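Local atomic coordinates of ssDNA binding protein (Aeropyrum pernix, PDB entry 4PSN), a protein that probably binds single-stranded DNA, held in tunnels between its subunits, and is found here as an assembly of four copies. Residues Leu7-Val12 / Asp19-Val24; Lys66-Arg71 / Leu94-Pro99; Ile72-Glu77 / Phe87-Val92. One frame throughout, in Å; residues are numbered along the deposited sequence.

Contact 1 (Leu7-Val12 / Asp19-Val24); sequences LRTGLV and DKVRRV
The backbones draw close where T9 faces K20, their CA atoms 6.1 Å apart, and L7-V12 passes the helical turns of D19-V24 without any direct hydrogen bond between them. K20 buries more surface here than any other residue. Its CG stands anti to the backbone N (chi1 -171°), a bend at chi2 turns CD aside, and the chain passes beside the T9 carbonyl with CE 3.2 Å from T9 O. K20 NZ reaches that oxygen through a water 2.9 Å away, which in turn donates to T9 O and L11 O. An alanine here would probably leave that water without its ammonium donor and open a gap over the T9 carbonyl. One residue farther along the helix, T9 CG2 meets V21 CG2 at 3.7 Å. L7 splits its methyls between two helix residues, CD1 lying 4.2 Å from V21 CG1 and CD2 turned to V24 CG1. Both methyls of V24 flank R8 O, CG1 the nearer at 3.6 Å. T9 OG1 donates to a lone pair of G10 O in the carbonyl plane (2.8 Å) and also bonds I72 N on the next strand. L50 of helix 40-61 packs on both L7 and V21. The first strand of the sheet is thus joined to helix 17-28 by methyl packing and the aliphatic stem of K20, while the polar link relies on one bridging water at the lysine end.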
# COMPACT_ATOMS: atom_id res chain seq x y z
N LEU C 7 -8.34 4.92 -13.39
CA LEU C 7 -8.67 4.25 -12.15
C LEU C 7 -8.01 2.86 -12.22
O LEU C 7 -8.23 2.12 -13.17
CB LEU C 7 -10.19 4.13 -12.03
CG LEU C 7 -10.78 3.72 -10.68
CD1 LEU C 7 -12.31 3.92 -10.68
CD2 LEU C 7 -10.42 2.28 -10.36
N ARG C 8 -7.21 2.53 -11.21
CA ARG C 8 -6.48 1.25 -11.16
C ARG C 8 -6.67 0.60 -9.79
O ARG C 8 -6.46 1.24 -8.77
CB ARG C 8 -4.97 1.47 -11.37
CG ARG C 8 -4.59 2.15 -12.68
CD ARG C 8 -3.05 2.31 -12.84
NE ARG C 8 -2.71 3.07 -14.05
CZ ARG C 8 -2.45 2.51 -15.23
NH1 ARG C 8 -2.18 3.27 -16.29
NH2 ARG C 8 -2.46 1.19 -15.36
N THR C 9 -7.04 -0.67 -9.75
CA THR C 9 -7.30 -1.32 -8.47
C THR C 9 -6.06 -1.96 -7.87
O THR C 9 -6.03 -2.25 -6.68
CB THR C 9 -8.36 -2.44 -8.62
OG1 THR C 9 -7.88 -3.41 -9.56
CG2 THR C 9 -9.70 -1.88 -9.11
N GLY C 10 -5.05 -2.23 -8.69
CA GLY C 10 -4.00 -3.15 -8.29
C GLY C 10 -4.58 -4.56 -8.12
O GLY C 10 -5.74 -4.79 -8.47
N LEU C 11 -3.79 -5.49 -7.60
CA LEU C 11 -4.25 -6.85 -7.38
C LEU C 11 -5.25 -6.82 -6.24
O LEU C 11 -5.00 -6.21 -5.19
CB LEU C 11 -3.09 -7.75 -6.99
CG LEU C 11 -1.94 -7.85 -8.00
CD1 LEU C 11 -0.83 -8.69 -7.40
CD2 LEU C 11 -2.44 -8.44 -9.32
N VAL C 12 -6.38 -7.47 -6.43
CA VAL C 12 -7.35 -7.55 -5.34
C VAL C 12 -8.14 -8.87 -5.40
O VAL C 12 -8.44 -9.36 -6.48
CB VAL C 12 -8.28 -6.30 -5.34
CG1 VAL C 12 -9.16 -6.29 -6.58
CG2 VAL C 12 -9.12 -6.23 -4.06
N ASP C 19 -15.22 -2.34 -3.24
CA ASP C 19 -14.71 -1.37 -2.29
C ASP C 19 -13.34 -0.82 -2.68
O ASP C 19 -13.03 0.31 -2.37
CB ASP C 19 -14.70 -1.95 -0.87
CG ASP C 19 -16.11 -2.01 -0.26
OD1 ASP C 19 -17.04 -1.44 -0.88
OD2 ASP C 19 -16.28 -2.62 0.81
N LYS C 20 -12.54 -1.62 -3.39
CA LYS C 20 -11.26 -1.11 -3.89
C LYS C 20 -11.54 -0.04 -4.94
O LYS C 20 -10.94 1.04 -4.93
CB LYS C 20 -10.43 -2.25 -4.49
CG LYS C 20 -8.99 -1.87 -4.86
CD LYS C 20 -8.29 -1.18 -3.69
CE LYS C 20 -6.78 -1.36 -3.71
NZ LYS C 20 -6.38 -2.57 -2.92
N VAL C 21 -12.46 -0.35 -5.85
CA VAL C 21 -12.85 0.59 -6.88
C VAL C 21 -13.34 1.91 -6.27
O VAL C 21 -12.91 2.98 -6.66
CB VAL C 21 -13.94 -0.02 -7.80
CG1 VAL C 21 -14.63 1.06 -8.61
CG2 VAL C 21 -13.31 -1.06 -8.73
N ARG C 22 -14.24 1.81 -5.30
CA ARG C 22 -14.80 2.98 -4.64
C ARG C 22 -13.71 3.76 -3.90
O ARG C 22 -13.63 4.98 -4.01
CB ARG C 22 -15.89 2.56 -3.64
CG ARG C 22 -16.65 3.71 -2.96
CD ARG C 22 -17.71 3.17 -1.99
NE ARG C 22 -18.81 4.13 -1.81
CZ ARG C 22 -18.83 5.05 -0.86
NH1 ARG C 22 -17.82 5.14 -0.01
NH2 ARG C 22 -19.86 5.88 -0.76
N ARG C 23 -12.85 3.07 -3.17
CA ARG C 23 -11.83 3.78 -2.40
C ARG C 23 -10.80 4.50 -3.26
O ARG C 23 -10.40 5.63 -2.95
CB ARG C 23 -11.15 2.83 -1.41
CG ARG C 23 -12.07 2.48 -0.25
CD ARG C 23 -11.47 1.43 0.66
NE ARG C 23 -12.42 1.01 1.69
CZ ARG C 23 -12.28 -0.08 2.43
NH1 ARG C 23 -11.23 -0.87 2.27
NH2 ARG C 23 -13.20 -0.39 3.34
N VAL C 24 -10.37 3.86 -4.34
CA VAL C 24 -9.42 4.46 -5.26
C VAL C 24 -10.03 5.69 -5.96
O VAL C 24 -9.36 6.71 -6.13
CB VAL C 24 -8.91 3.43 -6.30
CG1 VAL C 24 -8.09 4.12 -7.39
CG2 VAL C 24 -8.10 2.32 -5.61
O HOH W 1 -4.51 -3.74 -4.80

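Contact 2 (Lys66-Arg71 / Leu94-Pro99); sequences KLDVVR and LWRRVP
D68 and R97 make the straightest bond of the contact: R97 N points at D68 OD1 over 2.9 Å with an N-H...O angle of 175°, arriving from above the carboxylate plane. The other oxygen, D68 OD2, forms a long salt bridge of 3.5 Å with R96 NH1 and also accepts from D65 N. R96 itself is held more firmly by the carbonyls of L62 and K63. Next along, V69 and W95 exchange two backbone bonds, V69 N to W95 O at 3.2 Å and W95 N to V69 O at 3.0 Å. They are a hydrogen-bonded pair of the antiparallel hairpin 69-78/83-97, followed by the non-hydrogen-bonded pair V70 and L94. W95, R96 and R97 also pair with an antiparallel strand of the second subunit, so the sheet continues across the interface, and W95 NE1 bonds L67 O of that subunit. The indole turns its benzene edge to the neighbouring strand, with CE3 3.4 Å from V69 O and CZ3 3.7 Å from R71 CB. A bend at chi3 (68°) brings R71 NE back toward W95 CH2, which lies over one guanidinium face; the two planes are steeply inclined, 82° apart, and R71 NH1 is paired with E93. On the other face of the sheet V70 CG1 touches L94 CD1 at 3.8 Å, while L94 CD2 sits over the centre of the R96 guanidinium. Farther out, L67 CB rests 3.9 Å from R97 CD.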
# COMPACT_ATOMS: atom_id res chain seq x y z
N LYS C 66 -15.27 -15.74 -5.94
CA LYS C 66 -15.03 -14.66 -4.99
C LYS C 66 -13.60 -14.70 -4.42
O LYS C 66 -13.09 -13.68 -3.94
CB LYS C 66 -16.08 -14.64 -3.88
CG LYS C 66 -16.06 -15.83 -2.94
CD LYS C 66 -17.46 -16.12 -2.38
CE LYS C 66 -17.50 -17.48 -1.67
NZ LYS C 66 -18.89 -17.95 -1.35
N LEU C 67 -12.95 -15.86 -4.50
CA LEU C 67 -11.60 -16.03 -3.95
C LEU C 67 -10.50 -15.98 -5.02
O LEU C 67 -9.32 -16.20 -4.73
CB LEU C 67 -11.52 -17.34 -3.18
CG LEU C 67 -12.30 -17.34 -1.87
CD1 LEU C 67 -12.22 -18.70 -1.19
CD2 LEU C 67 -11.77 -16.24 -0.96
N ASP C 68 -10.88 -15.69 -6.25
CA ASP C 68 -9.88 -15.47 -7.29
C ASP C 68 -9.30 -14.07 -7.11
O ASP C 68 -9.73 -13.31 -6.24
CB ASP C 68 -10.51 -15.62 -8.67
CG ASP C 68 -10.86 -17.05 -9.01
OD1 ASP C 68 -10.31 -18.01 -8.40
OD2 ASP C 68 -11.68 -17.21 -9.92
N VAL C 69 -8.31 -13.72 -7.93
CA VAL C 69 -7.69 -12.40 -7.87
C VAL C 69 -7.97 -11.68 -9.19
O VAL C 69 -7.95 -12.30 -10.24
CB VAL C 69 -6.19 -12.50 -7.62
CG1 VAL C 69 -5.49 -11.16 -7.86
CG2 VAL C 69 -5.91 -13.01 -6.21
N VAL C 70 -8.27 -10.39 -9.13
CA VAL C 70 -8.49 -9.60 -10.33
C VAL C 70 -7.69 -8.32 -10.25
O VAL C 70 -7.21 -7.94 -9.19
CB VAL C 70 -9.97 -9.21 -10.48
CG1 VAL C 70 -10.83 -10.44 -10.79
CG2 VAL C 70 -10.45 -8.50 -9.21
N ARG C 71 -7.56 -7.64 -11.38
CA ARG C 71 -6.93 -6.33 -11.42
C ARG C 71 -7.65 -5.60 -12.53
O ARG C 71 -7.81 -6.14 -13.62
CB ARG C 71 -5.43 -6.44 -11.73
CG ARG C 71 -4.70 -5.08 -11.77
CD ARG C 71 -3.20 -5.24 -11.53
NE ARG C 71 -2.55 -5.94 -12.64
CZ ARG C 71 -1.27 -6.32 -12.66
NH1 ARG C 71 -0.79 -6.95 -13.72
NH2 ARG C 71 -0.47 -6.07 -11.62
N LEU C 94 -7.45 -11.59 -14.74
CA LEU C 94 -7.99 -12.56 -13.80
C LEU C 94 -6.98 -13.67 -13.59
O LEU C 94 -6.31 -14.13 -14.53
CB LEU C 94 -9.31 -13.13 -14.34
CG LEU C 94 -9.93 -14.32 -13.60
CD1 LEU C 94 -10.42 -13.90 -12.23
CD2 LEU C 94 -11.08 -14.92 -14.44
N TRP C 95 -6.88 -14.11 -12.34
CA TRP C 95 -6.02 -15.21 -11.96
C TRP C 95 -6.89 -16.17 -11.16
O TRP C 95 -7.55 -15.78 -10.19
CB TRP C 95 -4.87 -14.71 -11.07
CG TRP C 95 -3.85 -13.80 -11.72
CD1 TRP C 95 -2.61 -14.16 -12.19
CD2 TRP C 95 -3.94 -12.37 -11.89
NE1 TRP C 95 -1.94 -13.05 -12.67
CE2 TRP C 95 -2.73 -11.94 -12.49
CE3 TRP C 95 -4.92 -11.41 -11.60
CZ2 TRP C 95 -2.48 -10.60 -12.81
CZ3 TRP C 95 -4.67 -10.08 -11.91
CH2 TRP C 95 -3.46 -9.68 -12.52
N ARG C 96 -6.91 -17.44 -11.56
CA ARG C 96 -7.77 -18.40 -10.87
C ARG C 96 -7.05 -19.14 -9.75
O ARG C 96 -5.94 -19.64 -9.92
CB ARG C 96 -8.38 -19.38 -11.87
CG ARG C 96 -9.28 -18.69 -12.88
CD ARG C 96 -10.22 -19.66 -13.51
NE ARG C 96 -11.05 -19.05 -14.54
CZ ARG C 96 -12.22 -18.46 -14.32
NH1 ARG C 96 -12.71 -18.37 -13.09
NH2 ARG C 96 -12.89 -17.94 -15.34
N ARG C 97 -7.71 -19.22 -8.60
CA ARG C 97 -7.12 -19.84 -7.41
C ARG C 97 -6.76 -21.32 -7.60
O ARG C 97 -7.54 -22.11 -8.10
CB ARG C 97 -8.08 -19.68 -6.24
CG ARG C 97 -7.52 -20.11 -4.89
CD ARG C 97 -8.55 -19.87 -3.78
NE ARG C 97 -8.43 -20.88 -2.74
CZ ARG C 97 -9.16 -21.99 -2.67
NH1 ARG C 97 -10.10 -22.23 -3.59
NH2 ARG C 97 -8.97 -22.85 -1.68
N VAL C 98 -5.55 -21.69 -7.18
CA VAL C 98 -5.19 -23.10 -7.15
C VAL C 98 -5.64 -23.67 -5.81
O VAL C 98 -5.28 -23.15 -4.76
CB VAL C 98 -3.68 -23.30 -7.32
CG1 VAL C 98 -3.33 -24.77 -7.16
CG2 VAL C 98 -3.24 -22.78 -8.67
N PRO C 99 -6.46 -24.73 -5.85
CA PRO C 99 -7.07 -25.30 -4.64
C PRO C 99 -6.02 -25.66 -3.59
O PRO C 99 -4.99 -26.24 -3.92
CB PRO C 99 -7.75 -26.57 -5.17
CG PRO C 99 -8.04 -26.26 -6.59
CD PRO C 99 -6.88 -25.44 -7.07

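Contact 3 (Ile72-Glu77 / Phe87-Val92); sequences IQIDYE and FSTLRV
The amide of Q73 and the guanidinium of R91 are stacked, their planes 23° apart, with Q73 NE2 3.8 Å above the R91 plane and over its centre. The two side chains run side by side in the same direction; Q73 OE1 and R91 NH1 come within 3.4 Å, but the angle is too poor for a hydrogen bond. Both polar ends are instead gripped by D31 of the third subunit, which takes R91 NH1 on one oxygen and Q73 NE2 on the other. The F87 ring receives the I74 terminal methyl over one face, a CH-pi contact with CD1 4.0 Å from the centroid and 29° off the normal. At the backbone, Q73 and R91 are joined by two bonds, the shorter from R91 N to Q73 O at 2.9 Å. Just before R91 a type I turn from F87 to L90 interrupts strand 83-97, and hairpin pairing resumes at D75 and D86. There T89 OG1, placed between the backbone N and the carbonyl carbon (chi1 67°), accepts a hydrogen bond from D75 N at 2.8 Å and bonds D86 O as well. A water ties Q73 NE2, D75 OD1 and T89 O together. On the face of I72, L90 and V92, I72 CG2 meets L90 CD1 at 4.0 Å, and L57 and L58 of helix 40-61 close over these side chains. The hairpin is therefore two-sided: helix 40-61 and V107 of the second subunit cover its aliphatic face, whereas its Q73-R91 face presents one N-H donor from each side chain to D31.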
# COMPACT_ATOMS: atom_id res chain seq x y z
N ILE C 72 -8.08 -4.38 -12.25
CA ILE C 72 -8.97 -3.66 -13.16
C ILE C 72 -8.47 -2.26 -13.36
O ILE C 72 -7.95 -1.64 -12.44
CB ILE C 72 -10.42 -3.58 -12.58
CG1 ILE C 72 -10.95 -4.98 -12.30
CG2 ILE C 72 -11.34 -2.83 -13.52
CD1 ILE C 72 -12.24 -5.01 -11.56
N GLN C 73 -8.60 -1.76 -14.57
CA GLN C 73 -8.25 -0.39 -14.84
C GLN C 73 -9.17 0.13 -15.92
O GLN C 73 -9.59 -0.61 -16.81
CB GLN C 73 -6.77 -0.25 -15.22
CG GLN C 73 -6.39 -0.82 -16.56
CD GLN C 73 -5.01 -0.35 -17.00
OE1 GLN C 73 -4.01 -0.68 -16.37
NE2 GLN C 73 -4.96 0.45 -18.08
N ILE C 74 -9.53 1.40 -15.81
CA ILE C 74 -10.35 2.04 -16.82
C ILE C 74 -10.10 3.54 -16.76
O ILE C 74 -9.94 4.09 -15.67
CB ILE C 74 -11.84 1.74 -16.59
CG1 ILE C 74 -12.71 2.33 -17.70
CG2 ILE C 74 -12.28 2.24 -15.20
CD1 ILE C 74 -14.20 1.95 -17.52
N ASP C 75 -10.01 4.19 -17.91
CA ASP C 75 -9.77 5.63 -17.94
C ASP C 75 -11.08 6.37 -17.68
O ASP C 75 -12.17 5.84 -17.92
CB ASP C 75 -9.19 6.07 -19.29
CG ASP C 75 -7.77 5.52 -19.55
OD1 ASP C 75 -7.14 4.94 -18.63
OD2 ASP C 75 -7.29 5.69 -20.69
N TYR C 76 -10.97 7.61 -17.20
CA TYR C 76 -12.16 8.45 -17.03
C TYR C 76 -11.86 9.92 -17.23
O TYR C 76 -10.72 10.38 -17.10
CB TYR C 76 -12.83 8.24 -15.66
CG TYR C 76 -11.99 8.67 -14.49
CD1 TYR C 76 -12.05 9.97 -14.00
CD2 TYR C 76 -11.12 7.78 -13.87
CE1 TYR C 76 -11.27 10.36 -12.93
CE2 TYR C 76 -10.34 8.16 -12.79
CZ TYR C 76 -10.41 9.46 -12.33
OH TYR C 76 -9.64 9.85 -11.27
N GLU C 77 -12.92 10.65 -17.56
CA GLU C 77 -12.85 12.06 -17.85
C GLU C 77 -13.74 12.79 -16.86
O GLU C 77 -14.91 12.44 -16.67
CB GLU C 77 -13.32 12.31 -19.28
CG GLU C 77 -13.42 13.77 -19.69
CD GLU C 77 -13.83 13.93 -21.15
OE1 GLU C 77 -14.55 13.05 -21.68
OE2 GLU C 77 -13.43 14.94 -21.78
N PHE C 87 -15.22 3.16 -21.65
CA PHE C 87 -15.19 1.71 -21.55
C PHE C 87 -14.32 1.03 -22.60
O PHE C 87 -13.99 -0.15 -22.46
CB PHE C 87 -16.60 1.12 -21.48
CG PHE C 87 -17.27 1.36 -20.15
CD1 PHE C 87 -17.05 0.50 -19.09
CD2 PHE C 87 -18.11 2.44 -19.96
CE1 PHE C 87 -17.67 0.71 -17.86
CE2 PHE C 87 -18.74 2.66 -18.74
CZ PHE C 87 -18.52 1.80 -17.69
N SER C 88 -13.91 1.76 -23.63
CA SER C 88 -12.94 1.24 -24.60
C SER C 88 -11.55 1.11 -23.97
O SER C 88 -10.65 0.52 -24.57
CB SER C 88 -12.87 2.12 -25.85
OG SER C 88 -12.12 3.30 -25.63
N THR C 89 -11.37 1.64 -22.76
CA THR C 89 -10.08 1.51 -22.09
C THR C 89 -10.14 0.54 -20.93
O THR C 89 -9.19 0.40 -20.17
CB THR C 89 -9.59 2.86 -21.55
OG1 THR C 89 -10.46 3.28 -20.50
CG2 THR C 89 -9.57 3.90 -22.67
N LEU C 90 -11.28 -0.13 -20.79
CA LEU C 90 -11.44 -1.07 -19.69
C LEU C 90 -10.51 -2.26 -19.90
O LEU C 90 -10.49 -2.86 -20.97
CB LEU C 90 -12.89 -1.54 -19.58
CG LEU C 90 -13.11 -2.66 -18.57
CD1 LEU C 90 -12.79 -2.17 -17.16
CD2 LEU C 90 -14.54 -3.20 -18.66
N ARG C 91 -9.74 -2.60 -18.88
CA ARG C 91 -8.87 -3.76 -18.95
C ARG C 91 -9.05 -4.55 -17.68
O ARG C 91 -9.01 -4.00 -16.59
CB ARG C 91 -7.41 -3.33 -19.11
CG ARG C 91 -6.43 -4.50 -19.07
CD ARG C 91 -5.01 -4.03 -18.79
NE ARG C 91 -4.47 -3.20 -19.87
CZ ARG C 91 -3.30 -2.57 -19.81
NH1 ARG C 91 -2.54 -2.67 -18.73
NH2 ARG C 91 -2.89 -1.84 -20.85
N VAL C 92 -9.27 -5.86 -17.82
CA VAL C 92 -9.45 -6.71 -16.66
C VAL C 92 -8.49 -7.88 -16.77
O VAL C 92 -8.31 -8.44 -17.84
CB VAL C 92 -10.91 -7.20 -16.53
CG1 VAL C 92 -11.02 -8.27 -15.46
CG2 VAL C 92 -11.86 -6.04 -16.22
O HOH W 2 -7.28 1.98 -18.94

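Overall arrangement
All three contacts belong to one three-stranded antiparallel sheet in which strand 69-78 is central. Contact 1 sets an outer strand against helix 17-28; contacts 2 and 3 are successive parts of the hairpin on the other side, their centres about 20 Å apart. The centre of contact 1 lies about 12 Å from that of contact 3 and about 16 Å from that of contact 2. L7 N is 2.9 Å from I74 O. V12 O is 2.8 Å from V70 N, and L11 CD2 packs 3.6 Å from W95 CH2. Contacts 1 and 3 both reach D31 of the third subunit, through R8 and through Q73 and R91, whereas contact 2 extends the sheet into the second.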